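Local coordinates for protein beta-fructofuranosidase (Arthrobacter, PDB 3WPU) that belongs to the levansucrase/invertase family of beta-fructofuranosidases, whose members share a five-bladed beta-propeller catalytic domain, at residues A268-R271 / E272-T275; A26-R30 / A31-Q35; D295-S299 / G300-Q304. All coordinates share one frame; numbering follows the deposited sequence.

Interaction 1. Residues A268-R271 / E272-T275; sequences AMQR and ETAT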
loop_
_atom_site.group_PDB
_atom_site.type_symbol
_atom_site.label_atom_id
_atom_site.label_comp_id
_atom_site.label_asym_id
_atom_site.label_seq_id
_atom_site.Cartn_x
_atom_site.Cartn_y
_atom_site.Cartn_z
ATOM N N ALA A 268 -14.441 -12.905 -9.346
ATOM C CA ALA A 268 -15.247 -12.680 -10.550
ATOM C C ALA A 268 -16.549 -13.489 -10.532
ATOM O O ALA A 268 -16.731 -14.486 -11.258
ATOM C CB ALA A 268 -14.401 -13.008 -11.787
ATOM N N MET A 269 -17.459 -13.058 -9.683
ATOM C CA MET A 269 -18.793 -13.642 -9.596
ATOM C C MET A 269 -19.785 -12.520 -9.769
ATOM O O MET A 269 -19.534 -11.397 -9.340
ATOM C CB MET A 269 -19.006 -14.319 -8.243
ATOM C CG MET A 269 -18.256 -15.639 -8.125
ATOM S SD MET A 269 -18.455 -16.499 -6.549
ATOM C CE MET A 269 -17.397 -15.599 -5.443
ATOM N N GLN A 270 -20.911 -12.812 -10.401
ATOM C CA GLN A 270 -21.996 -11.864 -10.460
ATOM C C GLN A 270 -22.431 -11.585 -9.036
ATOM O O GLN A 270 -22.586 -12.518 -8.245
ATOM C CB GLN A 270 -23.155 -12.471 -11.263
ATOM C CG GLN A 270 -24.329 -11.539 -11.462
ATOM C CD GLN A 270 -24.022 -10.368 -12.379
ATOM O OE1 GLN A 270 -24.419 -9.233 -12.120
ATOM N NE2 GLN A 270 -23.311 -10.634 -13.441
ATOM N N ARG A 271 -22.636 -10.312 -8.691
ATOM C CA ARG A 271 -22.862 -9.926 -7.307
ATOM C C ARG A 271 -24.001 -10.710 -6.660
ATOM O O ARG A 271 -23.884 -11.207 -5.541
ATOM C CB ARG A 271 -23.162 -8.433 -7.225
ATOM C CG ARG A 271 -23.510 -7.953 -5.838
ATOM C CD ARG A 271 -23.664 -6.446 -5.854
ATOM N NE ARG A 271 -23.845 -5.887 -4.519
ATOM C CZ ARG A 271 -22.874 -5.708 -3.617
ATOM N NH1 ARG A 271 -21.609 -6.068 -3.868
ATOM N NH2 ARG A 271 -23.173 -5.162 -2.443
ATOM N N GLU A 272 -25.099 -10.815 -7.406
ATOM C CA GLU A 272 -26.318 -11.411 -6.913
ATOM C C GLU A 272 -26.292 -12.927 -6.787
ATOM O O GLU A 272 -27.127 -13.494 -6.072
ATOM C CB GLU A 272 -27.479 -11.007 -7.828
ATOM C CG GLU A 272 -27.712 -9.493 -7.916
ATOM C CD GLU A 272 -26.789 -8.741 -8.871
ATOM O OE1 GLU A 272 -26.803 -7.497 -8.837
ATOM O OE2 GLU A 272 -26.048 -9.356 -9.660
ATOM N N THR A 273 -25.404 -13.609 -7.510
ATOM C CA THR A 273 -25.356 -15.063 -7.451
ATOM C C THR A 273 -24.094 -15.590 -6.758
ATOM O O THR A 273 -23.925 -16.797 -6.610
ATOM C CB THR A 273 -25.413 -15.689 -8.848
ATOM O OG1 THR A 273 -24.283 -15.267 -9.613
ATOM C CG2 THR A 273 -26.682 -15.256 -9.548
ATOM N N ALA A 274 -23.209 -14.691 -6.345
ATOM C CA ALA A 274 -21.973 -15.112 -5.668
ATOM C C ALA A 274 -22.269 -16.014 -4.472
ATOM O O ALA A 274 -23.197 -15.746 -3.679
ATOM C CB ALA A 274 -21.155 -13.908 -5.227
ATOM N N THR A 275 -21.499 -17.087 -4.365
ATOM C CA THR A 275 -21.611 -18.008 -3.259
ATOM C C THR A 275 -20.242 -18.336 -2.689
ATOM O O THR A 275 -19.209 -18.159 -3.343
ATOM C CB THR A 275 -22.255 -19.319 -3.699
ATOM O OG1 THR A 275 -21.458 -19.896 -4.732
ATOM C CG2 THR A 275 -23.678 -19.086 -4.188
HETATM O O HOH W 1 -24.504 -13.176 -3.517
#
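Gln270 and Thr273 close a type I beta turn, with Arg271 and Glu272 at its corners, in the surface loop that joins strand 260-266 to helix 278-281. The main-chain bonds converge on one oxygen. Gln270 O accepts from Thr273 N at 3.1 Å, the donor standing above the carbonyl plane, 56° out of it. A second N-H, that of Ala274, also turns to Gln270 O at 3.0 Å, but at an N-H...O angle of 124° this bond is weak. Water 1 ties the turn to the residues that leave it, donating to Arg271 O and to Ala274 O at 2.9 Å each.

Two side chains of the second half pack on that of Gln270. Glu272, bent at chi2, brings OE2 back to 3.3 Å from Gln270 CG, and its carboxylate is nearly coplanar with the Gln270 amide. Thr273 directs OG1 at the root of the same side chain, 3.4 Å from Gln270 CB. Arg271 extends away from the turn and touches Asn239 and Tyr303, while its backbone is hydrogen-bonded to Gln238.

The apolar contact closes the base of the turn, between the residues that flank it. Met269 and Ala274 face each other with their CB atoms 3.7 Å apart, and both touch Ile305 at the start of strand 305-313, the neighbour of strand 260-266 in the same sheet. Met269 is straight through chi2 and bends at chi3 (-77°), which sets CE 4.1 Å from Ala274 CB.

Interaction 2. Residues A26-R30 / A31-Q35; sequences AKWTR and ADARQ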
loop_
_atom_site.group_PDB
_atom_site.type_symbol
_atom_site.label_atom_id
_atom_site.label_comp_id
_atom_site.label_asym_id
_atom_site.label_seq_id
_atom_site.Cartn_x
_atom_site.Cartn_y
_atom_site.Cartn_z
ATOM N N ALA A 26 -4.989 -18.960 -2.872
ATOM C CA ALA A 26 -5.036 -19.113 -1.413
ATOM C C ALA A 26 -6.283 -18.421 -0.901
ATOM O O ALA A 26 -6.705 -17.424 -1.487
ATOM C CB ALA A 26 -3.827 -18.493 -0.749
ATOM N N LYS A 27 -6.838 -18.960 0.176
ATOM C CA LYS A 27 -8.006 -18.358 0.834
ATOM C C LYS A 27 -7.647 -17.843 2.204
ATOM O O LYS A 27 -7.028 -18.547 3.020
ATOM C CB LYS A 27 -9.124 -19.393 0.958
ATOM C CG LYS A 27 -9.631 -19.898 -0.386
ATOM C CD LYS A 27 -10.770 -20.868 -0.201
ATOM C CE LYS A 27 -11.271 -21.402 -1.520
ATOM N NZ LYS A 27 -10.321 -22.402 -2.059
ATOM N N TRP A 28 -8.053 -16.598 2.481
ATOM C CA TRP A 28 -8.106 -16.089 3.843
ATOM C C TRP A 28 -9.492 -16.474 4.322
ATOM O O TRP A 28 -10.475 -15.904 3.859
ATOM C CB TRP A 28 -7.926 -14.575 3.860
ATOM C CG TRP A 28 -7.891 -13.955 5.212
ATOM C CD1 TRP A 28 -7.574 -14.566 6.390
ATOM C CD2 TRP A 28 -8.144 -12.572 5.538
ATOM N NE1 TRP A 28 -7.654 -13.665 7.426
ATOM C CE2 TRP A 28 -7.941 -12.431 6.913
ATOM C CE3 TRP A 28 -8.442 -11.437 4.778
ATOM C CZ2 TRP A 28 -8.109 -11.216 7.566
ATOM C CZ3 TRP A 28 -8.641 -10.240 5.442
ATOM C CH2 TRP A 28 -8.425 -10.139 6.798
ATOM N N THR A 29 -9.572 -17.513 5.149
ATOM C CA THR A 29 -10.862 -18.173 5.367
ATOM C C THR A 29 -11.633 -17.511 6.495
ATOM O O THR A 29 -11.072 -16.753 7.262
ATOM C CB THR A 29 -10.709 -19.654 5.727
ATOM O OG1 THR A 29 -10.103 -19.776 7.021
ATOM C CG2 THR A 29 -9.842 -20.387 4.693
ATOM N N ARG A 30 -12.912 -17.868 6.644
ATOM C CA ARG A 30 -13.695 -17.389 7.793
ATOM C C ARG A 30 -13.126 -17.931 9.111
ATOM O O ARG A 30 -13.071 -17.214 10.091
ATOM C CB ARG A 30 -15.171 -17.752 7.629
ATOM C CG ARG A 30 -15.842 -16.949 6.529
ATOM C CD ARG A 30 -17.344 -17.197 6.430
ATOM N NE ARG A 30 -18.115 -16.900 7.637
ATOM C CZ ARG A 30 -18.642 -15.716 7.934
ATOM N NH1 ARG A 30 -18.455 -14.669 7.140
ATOM N NH2 ARG A 30 -19.350 -15.573 9.045
ATOM N N ALA A 31 -12.655 -19.179 9.115
ATOM C CA ALA A 31 -12.031 -19.771 10.283
ATOM C C ALA A 31 -10.787 -18.968 10.674
ATOM O O ALA A 31 -10.572 -18.680 11.859
ATOM C CB ALA A 31 -11.666 -21.226 9.999
ATOM N N ASP A 32 -9.997 -18.580 9.676
ATOM C CA ASP A 32 -8.788 -17.753 9.882
ATOM C C ASP A 32 -9.214 -16.401 10.487
ATOM O O ASP A 32 -8.710 -15.979 11.521
ATOM C CB ASP A 32 -8.043 -17.522 8.544
ATOM C CG ASP A 32 -7.367 -18.790 7.979
ATOM O OD1 ASP A 32 -7.110 -19.754 8.735
ATOM O OD2 ASP A 32 -7.055 -18.764 6.763
ATOM N N ALA A 33 -10.154 -15.745 9.830
ATOM C CA ALA A 33 -10.562 -14.415 10.233
ATOM C C ALA A 33 -11.182 -14.414 11.629
ATOM O O ALA A 33 -11.094 -13.401 12.360
ATOM C CB ALA A 33 -11.512 -13.817 9.185
ATOM N N ARG A 34 -11.777 -15.525 12.048
ATOM C CA ARG A 34 -12.380 -15.578 13.393
ATOM C C ARG A 34 -11.340 -15.619 14.501
ATOM O O ARG A 34 -11.635 -15.324 15.652
ATOM C CB ARG A 34 -13.425 -16.701 13.516
ATOM C CG ARG A 34 -14.680 -16.392 12.720
ATOM C CD ARG A 34 -15.702 -17.521 12.708
ATOM N NE ARG A 34 -16.226 -17.841 14.036
ATOM C CZ ARG A 34 -16.925 -18.941 14.338
ATOM N NH1 ARG A 34 -17.171 -19.876 13.422
ATOM N NH2 ARG A 34 -17.347 -19.128 15.590
ATOM N N GLN A 35 -10.090 -15.921 14.159
ATOM C CA GLN A 35 -9.009 -15.808 15.134
ATOM C C GLN A 35 -8.864 -14.372 15.668
ATOM O O GLN A 35 -8.454 -14.174 16.795
ATOM C CB GLN A 35 -7.684 -16.248 14.532
ATOM C CG GLN A 35 -7.653 -17.657 13.953
ATOM C CD GLN A 35 -8.283 -18.698 14.856
ATOM O OE1 GLN A 35 -7.792 -18.976 15.951
ATOM N NE2 GLN A 35 -9.357 -19.280 14.390
#
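Trp28, just past the short strand 26-27, lays its indole against Asp32 and Ala33 in the first turn of helix 30-38, where a capping box begins the helix. Asp32 CB meets the indole edge near the ring plane, 3.7 Å from Trp28 CD1. Ala33 CB stands over one face, offset toward the rim. With Trp28 CG anti to the backbone N (chi1 -177°), the ring is swung to the helix side, and its NE1 is hydrogen-bonded to Ser389 O.

Thr29 is the N-cap, and its bonds with Asp32 run in both directions. Asp32 N donates to Thr29 OG1 at 2.9 Å. In return Thr29 N points almost straight at Asp32 OD2 (3.2 Å, 174°), meeting the oxygen from above the carboxylate plane. Thr29 O then accepts from Ala33 N at 2.9 Å, the first full helical bond.

Arg30 continues the series, its O taking the N-H of Arg34 at 2.9 Å, while the CG of Arg34 leans on the same oxygen at 3.2 Å. The Arg30 side chain leads away from the helix to a salt bridge with Glu291 and to the carbonyl oxygens of Cys332 and Ala362. One turn on, Gln35 folds back so that NE2 donates to Ala31 O at 2.9 Å.

The polar atoms of the box have further partners from the N-terminal part of the chain. Thr11 bonds to Thr29 OG1 and, through its N, to Asp32 OD1; His13 NE2 reaches Asp32 OD2. Lying at a helix N-terminus and gripped by several N-H groups, the Asp32 carboxylate is probably stabilised in its charged form.

Interaction 3. Residues D295-S299 / G300-Q304; sequences DVNAS and GATYQ
The flat group that takes part in the contact is the carboxamide of Asn297, which meets Thr302 at its oxygen end: OD1 lies 3.2 Å from Thr302 CG2, with the methyl beyond the oxygen and the two side chains crossing at about a right angle. Cys276 N is hydrogen-bonded to the same OD1.

Ser299 forms an ST turn. Its OG sits between the backbone N and the carbonyl carbon (chi1 71°), where it accepts from Ala301 N at 3.0 Å and donates to Val296 O at 2.6 Å, in the carbonyl plane and on a lone pair. Val296 O also takes Ser299 N, so this oxygen holds two donors from one residue. Gly300 turns the chain with a positive phi (105°), and water 2 fills the corner, accepting from Gly300 N and donating to Asn297 O and, at 2.7 Å, to Thr302 OG1. Alongside the polar bonds, Val296 CG1 packs on Ala301 CB at 4.0 Å.

The bend thus links helix 293-297 to the 3-10 segment 301-303, from which Gln304 leads into strand 305-313, while Arg30 of helix 30-38 covers Val296 and Ala301.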
loop_
_atom_site.group_PDB
_atom_site.type_symbol
_atom_site.label_atom_id
_atom_site.label_comp_id
_atom_site.label_asym_id
_atom_site.label_seq_id
_atom_site.Cartn_x
_atom_site.Cartn_y
_atom_site.Cartn_z
ATOM N N ASP A 295 -25.756 -21.412 5.809
ATOM C CA ASP A 295 -25.950 -20.264 6.710
ATOM C C ASP A 295 -25.110 -19.050 6.282
ATOM O O ASP A 295 -25.561 -17.906 6.355
ATOM C CB ASP A 295 -25.604 -20.615 8.159
ATOM C CG ASP A 295 -26.646 -21.514 8.824
ATOM O OD1 ASP A 295 -27.748 -21.720 8.251
ATOM O OD2 ASP A 295 -26.354 -21.992 9.941
ATOM N N VAL A 296 -23.872 -19.289 5.870
ATOM C CA VAL A 296 -23.036 -18.184 5.421
ATOM C C VAL A 296 -23.599 -17.560 4.128
ATOM O O VAL A 296 -23.691 -16.334 4.005
ATOM C CB VAL A 296 -21.567 -18.625 5.247
ATOM C CG1 VAL A 296 -20.731 -17.523 4.596
ATOM C CG2 VAL A 296 -20.991 -18.996 6.615
ATOM N N ASN A 297 -23.977 -18.398 3.172
ATOM C CA ASN A 297 -24.585 -17.907 1.917
ATOM C C ASN A 297 -25.886 -17.119 2.090
ATOM O O ASN A 297 -26.209 -16.256 1.246
ATOM C CB ASN A 297 -24.787 -19.050 0.936
ATOM C CG ASN A 297 -23.506 -19.437 0.236
ATOM O OD1 ASN A 297 -22.598 -18.619 0.069
ATOM N ND2 ASN A 297 -23.419 -20.680 -0.176
ATOM N N ALA A 298 -26.602 -17.397 3.178
ATOM C CA ALA A 298 -27.836 -16.668 3.535
ATOM C C ALA A 298 -27.597 -15.394 4.328
ATOM O O ALA A 298 -28.540 -14.636 4.558
ATOM C CB ALA A 298 -28.781 -17.582 4.323
ATOM N N SER A 299 -26.353 -15.122 4.740
ATOM C CA SER A 299 -26.070 -14.071 5.725
ATOM C C SER A 299 -25.839 -12.663 5.171
ATOM O O SER A 299 -25.922 -11.683 5.916
ATOM C CB SER A 299 -24.826 -14.447 6.522
ATOM O OG SER A 299 -23.671 -14.345 5.705
ATOM N N GLY A 300 -25.535 -12.556 3.886
ATOM C CA GLY A 300 -25.059 -11.292 3.322
ATOM C C GLY A 300 -23.551 -11.317 3.052
ATOM O O GLY A 300 -23.029 -10.467 2.341
ATOM N N ALA A 301 -22.861 -12.292 3.650
ATOM C CA ALA A 301 -21.388 -12.392 3.522
ATOM C C ALA A 301 -20.925 -12.558 2.081
ATOM O O ALA A 301 -19.775 -12.236 1.744
ATOM C CB ALA A 301 -20.880 -13.540 4.358
ATOM N N THR A 302 -21.819 -13.028 1.215
ATOM C CA THR A 302 -21.464 -13.244 -0.189
ATOM C C THR A 302 -21.236 -11.949 -0.949
ATOM O O THR A 302 -20.710 -11.984 -2.039
ATOM C CB THR A 302 -22.538 -14.044 -0.944
ATOM O OG1 THR A 302 -23.791 -13.331 -0.904
ATOM C CG2 THR A 302 -22.666 -15.428 -0.351
ATOM N N TYR A 303 -21.646 -10.813 -0.376
ATOM C CA TYR A 303 -21.322 -9.507 -0.932
ATOM C C TYR A 303 -19.886 -9.005 -0.617
ATOM O O TYR A 303 -19.471 -7.954 -1.098
ATOM C CB TYR A 303 -22.353 -8.492 -0.437
ATOM C CG TYR A 303 -23.769 -8.858 -0.858
ATOM C CD1 TYR A 303 -24.083 -9.046 -2.195
ATOM C CD2 TYR A 303 -24.796 -8.994 0.083
ATOM C CE1 TYR A 303 -25.368 -9.373 -2.603
ATOM C CE2 TYR A 303 -26.093 -9.320 -0.314
ATOM C CZ TYR A 303 -26.372 -9.514 -1.660
ATOM O OH TYR A 303 -27.660 -9.846 -2.091
ATOM N N GLN A 304 -19.153 -9.753 0.202
ATOM C CA GLN A 304 -17.754 -9.430 0.531
ATOM C C GLN A 304 -16.850 -10.491 -0.087
ATOM O O GLN A 304 -16.659 -11.563 0.506
ATOM C CB GLN A 304 -17.570 -9.369 2.041
ATOM C CG GLN A 304 -18.153 -8.121 2.690
ATOM C CD GLN A 304 -19.652 -8.205 2.923
ATOM O OE1 GLN A 304 -20.146 -9.183 3.491
ATOM N NE2 GLN A 304 -20.383 -7.170 2.496
HETATM O O HOH W 2 -25.069 -13.762 1.405
#

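Overall arrangement
Interaction 2 is buried, interaction 3 partly so, and interaction 1 lies at the surface. All three adjoin one five-stranded sheet: interaction 2 leaves strand 26-27, interaction 1 follows strand 260-266 and interaction 3 leads into strand 305-313. Interaction 3 stands in the middle, touching both of the others, with Thr302 and Asn297 packed on Ala274 and Thr275 of interaction 1; interactions 1 and 2 do not touch. Chemistry follows place. The buried helix start is held by direct bonds to protein atoms, whereas the two outer turns each include a bridging water. Arg30 and Asn297 also bond the backbones of Cys332 and Cys276, the two halves of a disulfide.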